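Local coordinates for polysaccharide deacetylase (Bacillus anthracis, PDB 2J13), which is a family 4 carbohydrate esterase that probably removes N-acetyl groups from bacterial cell-wall peptidoglycan, as its metal-dependent relatives do, at residues 177-182 with 207-212; 150-155 with 172-177; 61-66 with 90-95. One frame throughout, in Å; residues are numbered along the deposited sequence. Where two conformers were deposited one is given.

How the interactions relate
Parts of all three interactions approach what is probably the active-site pocket of the NodB-type barrel, and Arg152 and Asp62 join two of them directly. Arg152 NH1 of interaction 2 forms a 2.9 Å salt bridge to Asp62 OD1 of interaction 3, although the contact centres lie about 15 Å apart. Leu209 of interaction 1 packs against both partners, its CD1 3.7 Å from Arg152 NH1 and its CD2 3.7 Å from Asp62 OD2. Interactions 1 and 2 share Ser177, where the chain passes from one pair of strands to the next. A cacodylate ion, probably from the crystallisation liquor, is bonded by Arg155 N and may mark the pocket; interaction 2 reaches the zinc ligands His113 and His117.

Interaction 1 (177-182 with 207-212); sequences SLAFLD and ILLLHA. With ZN (zinc ion), chain C.
Strands 178-179 and 207-210 run parallel in the barrel-like sheet of the NodB fold, in register from Ser177 beside Ile207 to Leu181 beside His211. Ser177, just before the strand, makes the first bonds: its N gives a bond of 2.9 Å to Ile207 O, and its OG, placed between backbone N and carbonyl carbon (chi1 70°), accepts from Ile207 N. Ile207 O takes a second, longer bond from Leu178 N, which approaches from above the carbonyl plane, so one oxygen is gripped by two successive amides. Leu178 O then receives Leu209 N at 2.8 Å, nearly along the C=O axis. The Leu178 side chain lies alongside that of Leu208, with CB and CD2 of Leu178 both touching Leu208 CD2. Ala179 turns to the other face of the sheet, where its CB meets Leu209 CB at 4.1 Å.

Phe180 N closes the regular pattern by bonding almost straight onto Leu209 O. Its ring leads off from the partner strand, leaving CB to touch Leu210 CD2, while its carbonyl oxygen lies near the plane of the His211 ring and accepts from ND1 at 2.7 Å. A water also donates to Phe180 O and accepts from His211 N. The ND1 bond helps to fix the rotation of the imidazole and leaves NE2 to bind a zinc ion at 2.0 Å, which a water and one further atom also ligate; this is not the zinc of His113 and His117. Leu181 crosses the imidazole at about a right angle, its CB in a CH-pi contact over one face, 3.9 Å from the centroid.

Interaction 2 (150-155 with 172-177); sequences YVRPPR and YNVFWS. With CAC (cacodylate ion), chain H.
Arg152 reaches to the end of strand 172-174 and grips the carbonyls of Val174 and Phe175. CB and CG start out close to Val174 O, with CG anti to the backbone N. The chain stays extended as far as CD, which reaches Trp176 CZ3, then bends at chi3 (-77°), so that NE swings back to Val174 O and bonds to it at 3.0 Å. This oxygen lies in the guanidinium plane, yet NE stands above the plane of the carbonyl. One face of the guanidinium takes Trp176 CE3, the indole being turned 77° from it. At the tip, NH2 donates to Phe175 O at 2.9 Å, less straight at 136°, and NH1 pairs with Asp62.

Behind the arginine, strands 150-151 and 172-174 form a short parallel ladder: Val151 N bonds to Tyr172 O, and Val151 O receives Val174 N. Past the ladder, the RPPR of Arg152 to Arg155 probably corresponds to the third NodB motif. The near-parallel rings of Tyr150 and Tyr172 are slid apart and touch through CE1 and CD2, while Pro153 CG rests on Phe175 CZ. Arg155 N donates to O2 of a cacodylate ion at 2.8 Å, and the ion's C1 methyl touches Trp176 CH2.

Interaction 3 (61-66 with 90-95); sequences FDNGYE and GHYIKT. With ZN (zinc ion), chain E.
The Tyr92 ring takes Asn63 CB squarely over the centre of one face, a CH-pi contact with CB 3.7 Å from the centroid and only 8° off the normal. Around its edge, near the ring plane, lie Tyr65 O beside CE2 and Glu66 OE1 at the hydroxyl. The imidazole of His91, one residue earlier, carries Thr95 CG2 from its own helix over one face, toward the rim, and its CD2 lies 3.9 Å from Gly64 O.

Tyr92 is set with CG anti to the backbone N (chi1 -163°), which sends the ring from the helix across to the end of the strand. Asn63 O meets it at the root, 3.2 Å from Tyr92 CB, and the Asn63 side chain runs alongside, pointing the same way, with its amide plane turned 72° from the ring. At the far end Tyr92 OH donates to Glu66 OE1 at 2.7 Å, meeting the oxygen from above the carboxylate plane. Glu66 starts with CG anti to its backbone N and then bends at chi2. Its carboxylate is further held by Thr70 at OE1 and by the backbone N of Gly68 at OE2, so the acceptor that receives the tyrosine is itself fixed.

His91 ND1 binds a zinc ion at 1.9 Å, with a water on the same metal; this exposed site is distinct from the zinc site of His113 and His117. The FDNG of 61-64, with Thr60 before it, probably corresponds to the first NodB motif. Strand 56-63 lies parallel to strand 84-88, which leads into helix 90-95, and helix 97-105 brings Leu99 and Met103 against Tyr92.

Interaction 1 (177-182 with 207-212)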
loop_
_atom_site.group_PDB
_atom_site.type_symbol
_atom_site.label_atom_id
_atom_site.label_comp_id
_atom_site.label_asym_id
_atom_site.label_seq_id
_atom_site.Cartn_x
_atom_site.Cartn_y
_atom_site.Cartn_z
ATOM N N SER A 177 -8.740 0.996 4.591
ATOM C CA SER A 177 -10.014 1.025 5.318
ATOM C C SER A 177 -10.491 -0.307 5.861
ATOM O O SER A 177 -11.307 -0.341 6.822
ATOM C CB SER A 177 -11.080 1.704 4.474
ATOM O OG SER A 177 -11.440 0.911 3.370
ATOM N N LEU A 178 -9.932 -1.390 5.343
ATOM C CA LEU A 178 -10.247 -2.722 5.764
ATOM C C LEU A 178 -9.000 -3.559 5.675
ATOM O O LEU A 178 -8.387 -3.595 4.622
ATOM C CB LEU A 178 -11.284 -3.267 4.777
ATOM C CG LEU A 178 -12.428 -4.104 5.307
ATOM C CD1 LEU A 178 -13.177 -3.345 6.421
ATOM C CD2 LEU A 178 -13.304 -4.429 4.100
ATOM N N ALA A 179 -8.635 -4.246 6.749
ATOM C CA ALA A 179 -7.545 -5.217 6.697
ATOM C C ALA A 179 -8.038 -6.562 7.139
ATOM O O ALA A 179 -8.815 -6.674 8.107
ATOM C CB ALA A 179 -6.382 -4.784 7.535
ATOM N N PHE A 180 -7.600 -7.591 6.438
ATOM C CA PHE A 180 -7.935 -8.931 6.854
ATOM C C PHE A 180 -6.787 -9.896 6.849
ATOM O O PHE A 180 -6.209 -10.202 5.813
ATOM C CB PHE A 180 -9.091 -9.500 6.058
ATOM C CG PHE A 180 -9.543 -10.818 6.597
ATOM C CD1 PHE A 180 -10.068 -10.911 7.883
ATOM C CD2 PHE A 180 -9.370 -11.971 5.858
ATOM C CE1 PHE A 180 -10.442 -12.138 8.403
ATOM C CE2 PHE A 180 -9.747 -13.200 6.376
ATOM C CZ PHE A 180 -10.278 -13.277 7.647
ATOM N N LEU A 181 -6.507 -10.368 8.059
ATOM C CA LEU A 181 -5.556 -11.400 8.380
ATOM C C LEU A 181 -6.312 -12.368 9.317
ATOM O O LEU A 181 -6.791 -11.958 10.372
ATOM C CB LEU A 181 -4.365 -10.747 9.096
ATOM C CG LEU A 181 -3.238 -11.578 9.697
ATOM C CD1 LEU A 181 -2.995 -12.866 8.938
ATOM C CD2 LEU A 181 -1.976 -10.739 9.786
ATOM N N ASP A 182 -6.467 -13.628 8.920
ATOM C CA ASP A 182 -7.153 -14.621 9.763
ATOM C C ASP A 182 -6.376 -14.952 11.055
ATOM O O ASP A 182 -5.325 -15.589 11.009
ATOM C CB ASP A 182 -7.406 -15.896 8.955
ATOM C CG ASP A 182 -7.959 -17.031 9.800
ATOM O OD1 ASP A 182 -8.706 -16.765 10.766
ATOM O OD2 ASP A 182 -7.637 -18.196 9.489
ATOM N N ILE A 207 -10.287 0.667 0.517
ATOM C CA ILE A 207 -8.910 0.255 0.248
ATOM C C ILE A 207 -8.617 -0.949 1.166
ATOM O O ILE A 207 -8.607 -0.821 2.399
ATOM C CB ILE A 207 -7.853 1.384 0.467
ATOM C CG1 ILE A 207 -8.158 2.578 -0.417
ATOM C CG2 ILE A 207 -6.414 0.768 0.253
ATOM C CD1 ILE A 207 -7.197 3.772 -0.271
ATOM N N LEU A 208 -8.438 -2.123 0.564
ATOM C CA LEU A 208 -8.248 -3.357 1.295
ATOM C C LEU A 208 -6.781 -3.632 1.466
ATOM O O LEU A 208 -5.994 -3.457 0.527
ATOM C CB LEU A 208 -8.881 -4.545 0.560
ATOM C CG LEU A 208 -10.311 -4.339 0.095
ATOM C CD1 LEU A 208 -10.817 -5.628 -0.537
ATOM C CD2 LEU A 208 -11.157 -3.905 1.281
ATOM N N LEU A 209 -6.419 -4.074 2.662
ATOM C CA LEU A 209 -5.075 -4.566 2.903
ATOM C C LEU A 209 -5.223 -6.070 3.184
ATOM O O LEU A 209 -5.770 -6.471 4.226
ATOM C CB LEU A 209 -4.443 -3.808 4.071
ATOM C CG LEU A 209 -3.169 -4.388 4.639
ATOM C CD1 LEU A 209 -2.147 -4.803 3.544
ATOM C CD2 LEU A 209 -2.512 -3.399 5.641
ATOM N N LEU A 210 -4.868 -6.897 2.212
ATOM C CA LEU A 210 -4.996 -8.339 2.325
ATOM C C LEU A 210 -3.605 -8.958 2.489
ATOM O O LEU A 210 -2.608 -8.234 2.568
ATOM C CB LEU A 210 -5.746 -8.933 1.129
ATOM C CG LEU A 210 -7.217 -8.459 0.984
ATOM C CD1 LEU A 210 -7.976 -9.289 -0.117
ATOM C CD2 LEU A 210 -8.010 -8.521 2.246
ATOM N N HIS A 211 -3.552 -10.291 2.587
ATOM C CA HIS A 211 -2.330 -11.012 2.947
ATOM C C HIS A 211 -2.060 -12.258 2.119
ATOM O O HIS A 211 -2.951 -12.769 1.439
ATOM C CB HIS A 211 -2.372 -11.365 4.457
ATOM C CG HIS A 211 -2.416 -10.165 5.348
ATOM N ND1 HIS A 211 -3.584 -9.536 5.709
ATOM C CD2 HIS A 211 -1.416 -9.454 5.910
ATOM C CE1 HIS A 211 -3.300 -8.489 6.468
ATOM N NE2 HIS A 211 -1.987 -8.419 6.592
ATOM N N ALA A 212 -0.820 -12.724 2.179
ATOM C CA ALA A 212 -0.337 -13.878 1.437
ATOM C C ALA A 212 0.442 -14.761 2.414
ATOM O O ALA A 212 1.623 -15.050 2.199
ATOM C CB ALA A 212 0.554 -13.437 0.280
HETATM ZN ZN ZN C . -0.860 -7.124 7.672
HETATM O O HOH W 1 -5.951 -11.736 3.264
HETATM O O HOH W 2 0.430 -6.481 6.263
#

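Interaction 2 (150-155 with 172-177)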
loop_
_atom_site.group_PDB
_atom_site.type_symbol
_atom_site.label_atom_id
_atom_site.label_comp_id
_atom_site.label_asym_id
_atom_site.label_seq_id
_atom_site.Cartn_x
_atom_site.Cartn_y
_atom_site.Cartn_z
ATOM N N TYR A 150 3.491 6.141 -4.175
ATOM C CA TYR A 150 2.686 5.686 -3.025
ATOM C C TYR A 150 3.578 5.132 -1.919
ATOM O O TYR A 150 4.341 4.209 -2.141
ATOM C CB TYR A 150 1.658 4.644 -3.474
ATOM C CG TYR A 150 0.839 5.132 -4.636
ATOM C CD1 TYR A 150 -0.022 6.214 -4.503
ATOM C CD2 TYR A 150 0.948 4.539 -5.883
ATOM C CE1 TYR A 150 -0.753 6.685 -5.596
ATOM C CE2 TYR A 150 0.239 4.998 -6.948
ATOM C CZ TYR A 150 -0.603 6.074 -6.810
ATOM O OH TYR A 150 -1.318 6.532 -7.913
ATOM N N VAL A 151 3.406 5.672 -0.713
ATOM C CA VAL A 151 4.107 5.203 0.469
ATOM C C VAL A 151 3.078 4.714 1.476
ATOM O O VAL A 151 2.110 5.400 1.713
ATOM C CB VAL A 151 4.978 6.331 1.077
ATOM C CG1 VAL A 151 5.407 5.975 2.485
ATOM C CG2 VAL A 151 6.171 6.581 0.150
ATOM N N ARG A 152 3.307 3.557 2.073
ATOM C CA ARG A 152 2.544 3.127 3.262
ATOM C C ARG A 152 3.530 2.968 4.434
ATOM O O ARG A 152 4.490 2.192 4.363
ATOM C CB ARG A 152 1.827 1.815 3.004
ATOM C CG ARG A 152 0.961 1.352 4.169
ATOM C CD ARG A 152 0.086 0.230 3.801
ATOM N NE ARG A 152 -1.061 0.663 3.031
ATOM C CZ ARG A 152 -1.807 -0.174 2.321
ATOM N NH1 ARG A 152 -1.434 -1.437 2.187
ATOM N NH2 ARG A 152 -2.845 0.284 1.682
ATOM N N PRO A 153 3.324 3.719 5.521
ATOM C CA PRO A 153 4.253 3.632 6.629
ATOM C C PRO A 153 4.272 2.285 7.339
ATOM O O PRO A 153 3.201 1.662 7.524
ATOM C CB PRO A 153 3.738 4.725 7.614
ATOM C CG PRO A 153 2.827 5.495 6.928
ATOM C CD PRO A 153 2.276 4.721 5.772
ATOM N N PRO A 154 5.463 1.812 7.738
ATOM C CA PRO A 154 5.552 0.607 8.549
ATOM C C PRO A 154 4.608 0.635 9.733
ATOM O O PRO A 154 4.548 1.637 10.460
ATOM C CB PRO A 154 7.002 0.611 8.978
ATOM C CG PRO A 154 7.665 1.208 7.836
ATOM C CD PRO A 154 6.820 2.324 7.445
ATOM N N ARG A 155 3.861 -0.439 9.891
ATOM C CA ARG A 155 2.867 -0.596 10.973
ATOM C C ARG A 155 1.756 0.451 11.026
ATOM O O ARG A 155 0.966 0.492 12.003
ATOM C CB ARG A 155 3.606 -0.727 12.312
ATOM C CG ARG A 155 4.601 -1.821 12.384
ATOM C CD ARG A 155 5.400 -1.864 13.730
ATOM N NE ARG A 155 6.543 -2.739 13.498
ATOM C CZ ARG A 155 7.691 -2.398 12.892
ATOM N NH1 ARG A 155 7.982 -1.124 12.531
ATOM N NH2 ARG A 155 8.590 -3.353 12.667
ATOM N N TYR A 172 2.334 10.223 -1.893
ATOM C CA TYR A 172 1.097 10.046 -1.115
ATOM C C TYR A 172 1.331 9.096 0.060
ATOM O O TYR A 172 2.018 8.063 -0.043
ATOM C CB TYR A 172 -0.023 9.461 -1.948
ATOM C CG TYR A 172 -0.478 10.293 -3.121
ATOM C CD1 TYR A 172 -1.412 11.299 -2.952
ATOM C CD2 TYR A 172 -0.001 10.044 -4.393
ATOM C CE1 TYR A 172 -1.862 12.033 -4.053
ATOM C CE2 TYR A 172 -0.435 10.770 -5.494
ATOM C CZ TYR A 172 -1.345 11.762 -5.315
ATOM O OH TYR A 172 -1.767 12.475 -6.417
ATOM N N ASN A 173 0.651 9.397 1.153
ATOM C CA ASN A 173 0.616 8.548 2.316
ATOM C C ASN A 173 -0.666 7.697 2.184
ATOM O O ASN A 173 -1.777 8.225 2.330
ATOM C CB ASN A 173 0.467 9.419 3.552
ATOM C CG ASN A 173 1.735 10.238 3.876
ATOM O OD1 ASN A 173 2.722 9.679 4.360
ATOM N ND2 ASN A 173 1.691 11.565 3.630
ATOM N N VAL A 174 -0.498 6.403 1.978
ATOM C CA VAL A 174 -1.619 5.521 1.643
ATOM C C VAL A 174 -1.869 4.561 2.788
ATOM O O VAL A 174 -1.052 3.677 3.068
ATOM C CB VAL A 174 -1.364 4.737 0.360
ATOM C CG1 VAL A 174 -2.609 3.915 0.022
ATOM C CG2 VAL A 174 -0.986 5.659 -0.795
ATOM N N PHE A 175 -3.012 4.745 3.464
ATOM C CA PHE A 175 -3.416 3.867 4.547
ATOM C C PHE A 175 -4.419 2.855 4.018
ATOM O O PHE A 175 -4.272 2.452 2.883
ATOM C CB PHE A 175 -3.899 4.716 5.725
ATOM C CG PHE A 175 -2.790 5.491 6.355
ATOM C CD1 PHE A 175 -1.967 4.902 7.284
ATOM C CD2 PHE A 175 -2.546 6.771 5.976
ATOM C CE1 PHE A 175 -0.917 5.614 7.852
ATOM C CE2 PHE A 175 -1.503 7.497 6.558
ATOM C CZ PHE A 175 -0.706 6.901 7.479
ATOM N N TRP A 176 -5.423 2.463 4.786
ATOM C CA TRP A 176 -6.394 1.435 4.327
ATOM C C TRP A 176 -7.683 1.615 5.084
ATOM O O TRP A 176 -7.705 2.274 6.120
ATOM C CB TRP A 176 -5.865 0.012 4.536
ATOM C CG TRP A 176 -5.546 -0.348 5.932
ATOM C CD1 TRP A 176 -6.348 -0.948 6.848
ATOM C CD2 TRP A 176 -4.300 -0.095 6.604
ATOM N NE1 TRP A 176 -5.687 -1.108 8.041
ATOM C CE2 TRP A 176 -4.426 -0.581 7.920
ATOM C CE3 TRP A 176 -3.097 0.502 6.219
ATOM C CZ2 TRP A 176 -3.392 -0.488 8.851
ATOM C CZ3 TRP A 176 -2.089 0.587 7.140
ATOM C CH2 TRP A 176 -2.234 0.105 8.436
ATOM N N SER A 177 -8.740 0.996 4.591
ATOM C CA SER A 177 -10.014 1.025 5.318
ATOM C C SER A 177 -10.491 -0.307 5.861
ATOM O O SER A 177 -11.307 -0.341 6.822
ATOM C CB SER A 177 -11.080 1.704 4.474
ATOM O OG SER A 177 -11.440 0.911 3.370
HETATM AS AS CAC H . 1.840 -3.416 8.175
HETATM O O1 CAC H . 1.652 -4.250 6.704
HETATM O O2 CAC H . 3.413 -2.717 8.239
HETATM C C1 CAC H . 0.530 -1.976 8.206
HETATM C C2 CAC H . 1.614 -4.585 9.740
#

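Interaction 3 (61-66 with 90-95)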
loop_
_atom_site.group_PDB
_atom_site.type_symbol
_atom_site.label_atom_id
_atom_site.label_comp_id
_atom_site.label_asym_id
_atom_site.label_seq_id
_atom_site.Cartn_x
_atom_site.Cartn_y
_atom_site.Cartn_z
ATOM N N PHE A 61 -1.434 -4.958 -0.845
ATOM C CA PHE A 61 -0.689 -5.917 -0.017
ATOM C C PHE A 61 0.561 -5.209 0.486
ATOM O O PHE A 61 1.131 -4.373 -0.225
ATOM C CB PHE A 61 -0.249 -7.147 -0.814
ATOM C CG PHE A 61 -1.386 -7.960 -1.376
ATOM C CD1 PHE A 61 -1.944 -7.637 -2.579
ATOM C CD2 PHE A 61 -1.871 -9.067 -0.698
ATOM C CE1 PHE A 61 -3.002 -8.415 -3.103
ATOM C CE2 PHE A 61 -2.907 -9.806 -1.225
ATOM C CZ PHE A 61 -3.484 -9.430 -2.393
ATOM N N ASP A 62 1.012 -5.589 1.691
ATOM C CA ASP A 62 2.322 -5.161 2.192
ATOM C C ASP A 62 3.287 -6.350 2.184
ATOM O O ASP A 62 2.946 -7.463 2.617
ATOM C CB ASP A 62 2.231 -4.574 3.600
ATOM C CG ASP A 62 1.442 -3.308 3.660
ATOM O OD1 ASP A 62 1.088 -2.776 2.587
ATOM O OD2 ASP A 62 1.085 -2.874 4.804
ATOM N N ASN A 63 4.501 -6.099 1.702
ATOM C CA ASN A 63 5.478 -7.114 1.445
ATOM C C ASN A 63 6.793 -6.770 2.099
ATOM O O ASN A 63 7.706 -6.267 1.477
ATOM C CB ASN A 63 5.661 -7.286 -0.046
ATOM C CG ASN A 63 4.393 -7.673 -0.725
ATOM O OD1 ASN A 63 4.229 -8.819 -1.105
ATOM N ND2 ASN A 63 3.477 -6.731 -0.872
ATOM N N GLY A 64 6.823 -6.998 3.403
ATOM C CA GLY A 64 8.053 -6.939 4.174
ATOM C C GLY A 64 8.591 -8.320 4.486
ATOM O O GLY A 64 9.711 -8.438 4.970
ATOM N N TYR A 65 7.770 -9.349 4.293
ATOM C CA TYR A 65 8.187 -10.724 4.511
ATOM C C TYR A 65 7.598 -11.598 3.401
ATOM O O TYR A 65 6.498 -11.306 2.888
ATOM C CB TYR A 65 7.697 -11.177 5.882
ATOM C CG TYR A 65 8.170 -12.536 6.306
ATOM C CD1 TYR A 65 9.428 -12.710 6.869
ATOM C CD2 TYR A 65 7.344 -13.655 6.172
ATOM C CE1 TYR A 65 9.859 -13.962 7.279
ATOM C CE2 TYR A 65 7.769 -14.912 6.570
ATOM C CZ TYR A 65 9.024 -15.059 7.122
ATOM O OH TYR A 65 9.449 -16.302 7.524
ATOM N N GLU A 66 8.320 -12.638 3.000
ATOM C CA GLU A 66 7.786 -13.596 2.018
ATOM C C GLU A 66 7.485 -14.918 2.700
ATOM O O GLU A 66 8.397 -15.624 3.114
ATOM C CB GLU A 66 8.739 -13.842 0.848
ATOM C CG GLU A 66 8.240 -14.850 -0.231
ATOM C CD GLU A 66 6.885 -14.500 -0.817
ATOM O OE1 GLU A 66 6.590 -13.278 -0.986
ATOM O OE2 GLU A 66 6.113 -15.458 -1.125
ATOM N N GLY A 90 12.941 -2.885 1.511
ATOM C CA GLY A 90 14.270 -3.209 0.953
ATOM C C GLY A 90 14.675 -4.665 1.105
ATOM O O GLY A 90 15.262 -5.246 0.173
ATOM N N HIS A 91 14.349 -5.281 2.240
ATOM C CA HIS A 91 14.622 -6.693 2.465
ATOM C C HIS A 91 13.884 -7.535 1.450
ATOM O O HIS A 91 14.422 -8.465 0.870
ATOM C CB HIS A 91 14.191 -7.109 3.875
ATOM C CG HIS A 91 14.324 -8.582 4.158
ATOM N ND1 HIS A 91 15.532 -9.179 4.464
ATOM C CD2 HIS A 91 13.397 -9.567 4.209
ATOM C CE1 HIS A 91 15.344 -10.468 4.675
ATOM N NE2 HIS A 91 14.059 -10.731 4.530
ATOM N N TYR A 92 12.639 -7.164 1.195
ATOM C CA TYR A 92 11.855 -7.880 0.210
ATOM C C TYR A 92 12.474 -7.729 -1.187
ATOM O O TYR A 92 12.664 -8.721 -1.890
ATOM C CB TYR A 92 10.409 -7.386 0.226
ATOM C CG TYR A 92 9.481 -8.348 -0.463
ATOM C CD1 TYR A 92 9.262 -8.253 -1.814
ATOM C CD2 TYR A 92 8.851 -9.347 0.237
ATOM C CE1 TYR A 92 8.446 -9.146 -2.463
ATOM C CE2 TYR A 92 8.039 -10.258 -0.400
ATOM C CZ TYR A 92 7.827 -10.131 -1.753
ATOM O OH TYR A 92 7.036 -11.019 -2.438
ATOM N N ILE A 93 12.797 -6.499 -1.602
ATOM C CA ILE A 93 13.402 -6.260 -2.922
ATOM C C ILE A 93 14.688 -7.075 -3.115
ATOM O O ILE A 93 14.877 -7.700 -4.165
ATOM C CB ILE A 93 13.740 -4.766 -3.165
ATOM C CG1 ILE A 93 12.475 -3.905 -3.266
ATOM C CG2 ILE A 93 14.538 -4.590 -4.473
ATOM C CD1 ILE A 93 12.749 -2.377 -3.112
ATOM N N LYS A 94 15.552 -7.071 -2.111
ATOM C CA LYS A 94 16.859 -7.742 -2.236
ATOM C C LYS A 94 16.717 -9.264 -2.301
ATOM O O LYS A 94 17.530 -9.946 -2.967
ATOM C CB LYS A 94 17.755 -7.351 -1.067
ATOM C CG LYS A 94 18.146 -5.871 -1.050
ATOM C CD LYS A 94 19.241 -5.482 -2.051
ATOM C CE LYS A 94 20.593 -6.000 -1.616
ATOM N NZ LYS A 94 21.715 -5.475 -2.446
ATOM N N THR A 95 15.726 -9.803 -1.597
ATOM C CA THR A 95 15.573 -11.252 -1.444
ATOM C C THR A 95 14.542 -11.884 -2.376
ATOM O O THR A 95 14.490 -13.120 -2.481
ATOM C CB THR A 95 15.256 -11.640 0.010
ATOM O OG1 THR A 95 13.987 -11.093 0.442
ATOM C CG2 THR A 95 16.389 -11.180 0.949
HETATM ZN ZN ZN E . 17.151 -8.366 4.849
HETATM O O HOH W 3 18.749 -8.490 3.191
#